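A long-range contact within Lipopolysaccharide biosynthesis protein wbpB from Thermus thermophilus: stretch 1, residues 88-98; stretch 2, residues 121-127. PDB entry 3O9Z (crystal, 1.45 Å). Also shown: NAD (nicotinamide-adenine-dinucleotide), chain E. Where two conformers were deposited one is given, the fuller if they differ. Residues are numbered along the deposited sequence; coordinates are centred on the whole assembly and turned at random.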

# COMPACT_ATOMS: atom_id res chain seq x y z
N GLN A 88 -13.21 -12.98 5.36
CA GLN A 88 -13.83 -12.98 4.04
C GLN A 88 -14.90 -14.05 3.86
O GLN A 88 -15.88 -13.87 3.15
CB GLN A 88 -12.83 -12.97 2.85
CG GLN A 88 -12.01 -11.70 2.87
CD GLN A 88 -11.13 -11.54 1.66
OE1 GLN A 88 -10.72 -12.50 1.02
NE2 GLN A 88 -10.93 -10.26 1.31
N ILE A 89 -14.68 -15.19 4.52
CA ILE A 89 -15.74 -16.19 4.62
C ILE A 89 -16.88 -15.62 5.50
O ILE A 89 -18.02 -15.76 5.07
CB ILE A 89 -15.18 -17.46 5.26
CG1 ILE A 89 -14.20 -18.20 4.32
CG2 ILE A 89 -16.37 -18.38 5.64
CD1 ILE A 89 -13.24 -19.12 5.13
N ARG A 90 -16.60 -14.86 6.55
CA ARG A 90 -17.71 -14.25 7.34
C ARG A 90 -18.45 -13.28 6.41
O ARG A 90 -19.69 -13.16 6.48
CB ARG A 90 -17.16 -13.47 8.53
CG ARG A 90 -16.54 -14.38 9.59
CD ARG A 90 -17.50 -14.87 10.61
NE ARG A 90 -18.21 -13.78 11.28
CZ ARG A 90 -17.91 -13.29 12.48
NH1 ARG A 90 -18.66 -12.32 13.00
NH2 ARG A 90 -16.90 -13.74 13.23
N MET A 91 -17.76 -12.57 5.52
CA MET A 91 -18.42 -11.63 4.61
C MET A 91 -19.31 -12.40 3.64
O MET A 91 -20.48 -12.00 3.40
CB MET A 91 -17.34 -10.85 3.84
CG MET A 91 -17.85 -9.97 2.67
SD MET A 91 -16.56 -8.78 2.06
CE MET A 91 -15.27 -9.84 1.37
N ALA A 92 -18.80 -13.47 3.01
CA ALA A 92 -19.58 -14.28 2.10
C ALA A 92 -20.89 -14.67 2.82
O ALA A 92 -22.00 -14.47 2.28
CB ALA A 92 -18.81 -15.54 1.68
N LEU A 93 -20.75 -15.21 4.02
CA LEU A 93 -21.94 -15.78 4.69
C LEU A 93 -22.94 -14.67 4.98
O LEU A 93 -24.17 -14.88 4.91
CB LEU A 93 -21.57 -16.59 5.93
CG LEU A 93 -20.59 -17.75 5.79
CD1 LEU A 93 -20.34 -18.42 7.14
CD2 LEU A 93 -21.03 -18.76 4.74
N ARG A 94 -22.48 -13.54 5.52
CA ARG A 94 -23.41 -12.45 5.81
C ARG A 94 -24.10 -11.87 4.60
O ARG A 94 -25.21 -11.34 4.75
CB ARG A 94 -22.86 -11.35 6.73
CG ARG A 94 -22.03 -10.24 6.04
CD ARG A 94 -21.61 -9.10 6.97
NE ARG A 94 -20.67 -9.54 8.02
CZ ARG A 94 -19.34 -9.53 7.88
NH1 ARG A 94 -18.60 -10.01 8.86
NH2 ARG A 94 -18.76 -9.00 6.81
N LEU A 95 -23.48 -12.00 3.43
CA LEU A 95 -24.01 -11.58 2.12
C LEU A 95 -24.91 -12.64 1.51
O LEU A 95 -25.50 -12.44 0.45
CB LEU A 95 -22.88 -11.28 1.11
CG LEU A 95 -22.05 -10.01 1.38
CD1 LEU A 95 -20.80 -10.01 0.52
CD2 LEU A 95 -22.87 -8.80 1.02
N GLY A 96 -25.09 -13.75 2.22
CA GLY A 96 -25.93 -14.79 1.64
C GLY A 96 -25.33 -15.58 0.51
O GLY A 96 -26.02 -16.16 -0.30
N ALA A 97 -24.01 -15.81 0.57
CA ALA A 97 -23.29 -16.60 -0.43
C ALA A 97 -22.50 -17.70 0.32
O ALA A 97 -22.19 -17.56 1.52
CB ALA A 97 -22.25 -15.72 -1.19
N ASN A 98 -22.20 -18.74 -0.43
CA ASN A 98 -21.30 -19.80 0.06
C ASN A 98 -19.89 -19.26 -0.18
O ASN A 98 -19.71 -18.23 -0.85
CB ASN A 98 -21.49 -21.09 -0.74
CG ASN A 98 -22.77 -21.88 -0.32
OD1 ASN A 98 -23.46 -21.62 0.65
ND2 ASN A 98 -22.98 -22.95 -1.02
N ARG A 121 -26.47 -20.19 11.37
CA ARG A 121 -27.28 -18.98 11.39
C ARG A 121 -27.74 -18.59 9.99
O ARG A 121 -28.87 -18.09 9.83
CB ARG A 121 -26.54 -17.82 12.03
CG ARG A 121 -27.21 -16.47 11.76
CD ARG A 121 -26.50 -15.38 12.54
NE ARG A 121 -26.45 -15.72 13.96
CZ ARG A 121 -25.56 -15.22 14.81
NH1 ARG A 121 -24.67 -14.34 14.37
NH2 ARG A 121 -25.58 -15.58 16.09
N THR A 122 -26.87 -18.75 8.99
CA THR A 122 -27.08 -18.24 7.64
C THR A 122 -27.58 -19.24 6.66
O THR A 122 -28.05 -18.85 5.58
CB THR A 122 -25.80 -17.66 6.99
OG1 THR A 122 -24.86 -18.73 6.68
CG2 THR A 122 -25.25 -16.56 7.90
N GLY A 123 -27.58 -20.53 7.02
CA GLY A 123 -27.90 -21.54 6.00
C GLY A 123 -26.98 -21.68 4.82
O GLY A 123 -27.30 -22.34 3.85
N ARG A 124 -25.78 -21.10 4.92
CA ARG A 124 -24.82 -21.21 3.83
C ARG A 124 -23.69 -22.14 4.25
O ARG A 124 -23.61 -22.54 5.43
CB ARG A 124 -24.22 -19.83 3.51
CG ARG A 124 -25.29 -18.78 3.28
CD ARG A 124 -26.16 -19.11 2.09
NE ARG A 124 -27.20 -18.10 1.93
CZ ARG A 124 -28.02 -17.97 0.89
NH1 ARG A 124 -28.99 -17.06 0.91
NH2 ARG A 124 -27.93 -18.85 -0.11
N ARG A 125 -22.84 -22.45 3.27
CA ARG A 125 -21.72 -23.41 3.46
C ARG A 125 -20.35 -22.82 3.11
O ARG A 125 -20.22 -22.03 2.17
CB ARG A 125 -21.95 -24.66 2.63
CG ARG A 125 -23.19 -25.49 3.13
CD ARG A 125 -23.05 -26.02 4.55
NE ARG A 125 -21.83 -26.80 4.76
CZ ARG A 125 -21.61 -28.03 4.32
NH1 ARG A 125 -20.45 -28.63 4.58
NH2 ARG A 125 -22.55 -28.71 3.68
N VAL A 126 -19.36 -23.35 3.81
CA VAL A 126 -17.94 -23.00 3.63
C VAL A 126 -17.19 -24.18 3.06
O VAL A 126 -17.17 -25.24 3.71
CB VAL A 126 -17.35 -22.63 4.97
CG1 VAL A 126 -15.88 -22.15 4.76
CG2 VAL A 126 -18.22 -21.55 5.65
N TYR A 127 -16.53 -24.00 1.91
CA TYR A 127 -15.66 -24.99 1.30
C TYR A 127 -14.24 -24.53 1.00
O TYR A 127 -13.97 -23.35 1.10
CB TYR A 127 -16.26 -25.50 0.02
CG TYR A 127 -17.64 -26.08 0.24
CD1 TYR A 127 -17.77 -27.32 0.82
CD2 TYR A 127 -18.79 -25.37 -0.09
CE1 TYR A 127 -19.03 -27.88 1.04
CE2 TYR A 127 -20.06 -25.94 0.10
CZ TYR A 127 -20.15 -27.20 0.68
OH TYR A 127 -21.39 -27.79 0.91
PA NAD E . -0.12 -13.49 -3.63
O1A NAD E . 0.44 -13.71 -4.98
O2A NAD E . 0.63 -12.70 -2.54
O5B NAD E . -1.50 -12.80 -3.98
C5B NAD E . -2.25 -12.38 -2.87
C4B NAD E . -3.30 -11.36 -3.36
O4B NAD E . -4.23 -11.02 -2.30
C3B NAD E . -2.57 -10.03 -3.70
O3B NAD E . -2.84 -9.60 -5.05
C2B NAD E . -3.05 -9.03 -2.62
O2B NAD E . -3.12 -7.67 -3.06
C1B NAD E . -4.48 -9.62 -2.42
N9A NAD E . -5.07 -9.12 -1.15
C8A NAD E . -4.55 -8.59 -0.00
N7A NAD E . -5.52 -8.25 0.84
C5A NAD E . -6.72 -8.48 0.20
C6A NAD E . -8.11 -8.30 0.55
N6A NAD E . -8.46 -7.73 1.74
N1A NAD E . -8.94 -8.71 -0.41
C2A NAD E . -8.69 -9.26 -1.59
N3A NAD E . -7.39 -9.41 -1.95
C4A NAD E . -6.46 -9.06 -1.05
O3 NAD E . -0.49 -14.91 -2.99
PN NAD E . -0.97 -16.25 -3.63
O1N NAD E . 0.23 -17.18 -3.78
O2N NAD E . -1.83 -15.98 -4.83
O5D NAD E . -1.77 -16.95 -2.44
C5D NAD E . -3.13 -16.57 -2.38
C4D NAD E . -3.83 -17.65 -1.55
O4D NAD E . -3.81 -18.84 -2.37
C3D NAD E . -3.19 -18.00 -0.20
O3D NAD E . -4.28 -18.43 0.67
C2D NAD E . -2.38 -19.25 -0.57
O2D NAD E . -2.21 -20.14 0.52
C1D NAD E . -3.15 -19.93 -1.71
N1N NAD E . -2.30 -20.71 -2.61
C2N NAD E . -2.66 -21.94 -2.92
C3N NAD E . -1.95 -22.77 -3.77
C7N NAD E . -2.46 -24.14 -3.93
O7N NAD E . -3.66 -24.43 -3.73
N7N NAD E . -1.58 -24.99 -4.44
C4N NAD E . -0.79 -22.24 -4.35
C5N NAD E . -0.49 -20.91 -4.07
C6N NAD E . -1.26 -20.13 -3.21

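A helix that ends beside an extended segment can pack its last apolar side chains against it, while the residues just after the helix supply polar groups to its backbone. The contact between residues 88-98 and 121-127 of this wbpB protein shows both, in 467 Å² of buried surface to which Arg-124, Leu-93 and Asn-98 make the largest contributions.

Leu-93, in the last full turn of the helix, is the apolar centre. Its CA-to-CB bond points sideways, yet with chi1 in m and chi2 in t the branched end reaches two different residues. Leu-93 CD2 lies 3.6 Å from Arg-124 CB, and both methyls, CD1 and CD2, lie 4.1 Å from Val-126 CG2. One turn earlier, Ile-89 points toward the second stretch and brings its CG2 to 3.7 Å from the same CG2 of Val-126. The four-residue spacing places both side chains along one flank of the helix, and the compact, branched valine fits against the pair. All three are buried, as suits side chains with no polar group to satisfy.

Beyond Leu-93 the helix closes in a Schellman motif. Gly-96 has a positive phi of 74°, and at its backbone angles a CB would be jammed against the carbonyl O of the residue before, which by itself calls for glycine. Ala-97 N returns to Ala-92 O (3.0 Å) and Gly-96 N to Leu-93 O (3.1 Å).

Arg-124 covers this turn. Its CA-to-CB bond points toward stretch 1, and the side chain, m at both chi1 and chi2, then extends so that one face of its guanidinium lies against Gly-96 O, which is 2.9 Å from Arg-124 CZ. The carbonyl faces the flat cation rather than its N-H bonds, so this close approach is not a hydrogen bond, although the opposite partial charges should favour it. The start of the residue is fixed separately: Arg-124 N donates to Thr-122 OG1 at 3.1 Å. Thr-122 itself packs its CG2 3.6 Å from Leu-93 O.

Asn-98 provides the single hydrogen bond between the stretches. Its side chain starts sideways, but its end comes nearer, and OD1 accepts from Arg-125 N at 2.8 Å with a nearly straight angle of 165°. A short amide suits this place: OD1 meets the neighbouring backbone while ND2 is hydrogen-bonded elsewhere in the structure. Packing thus joins helix to strand, and one well-aligned polar bond fixes the chain where the helix has ended.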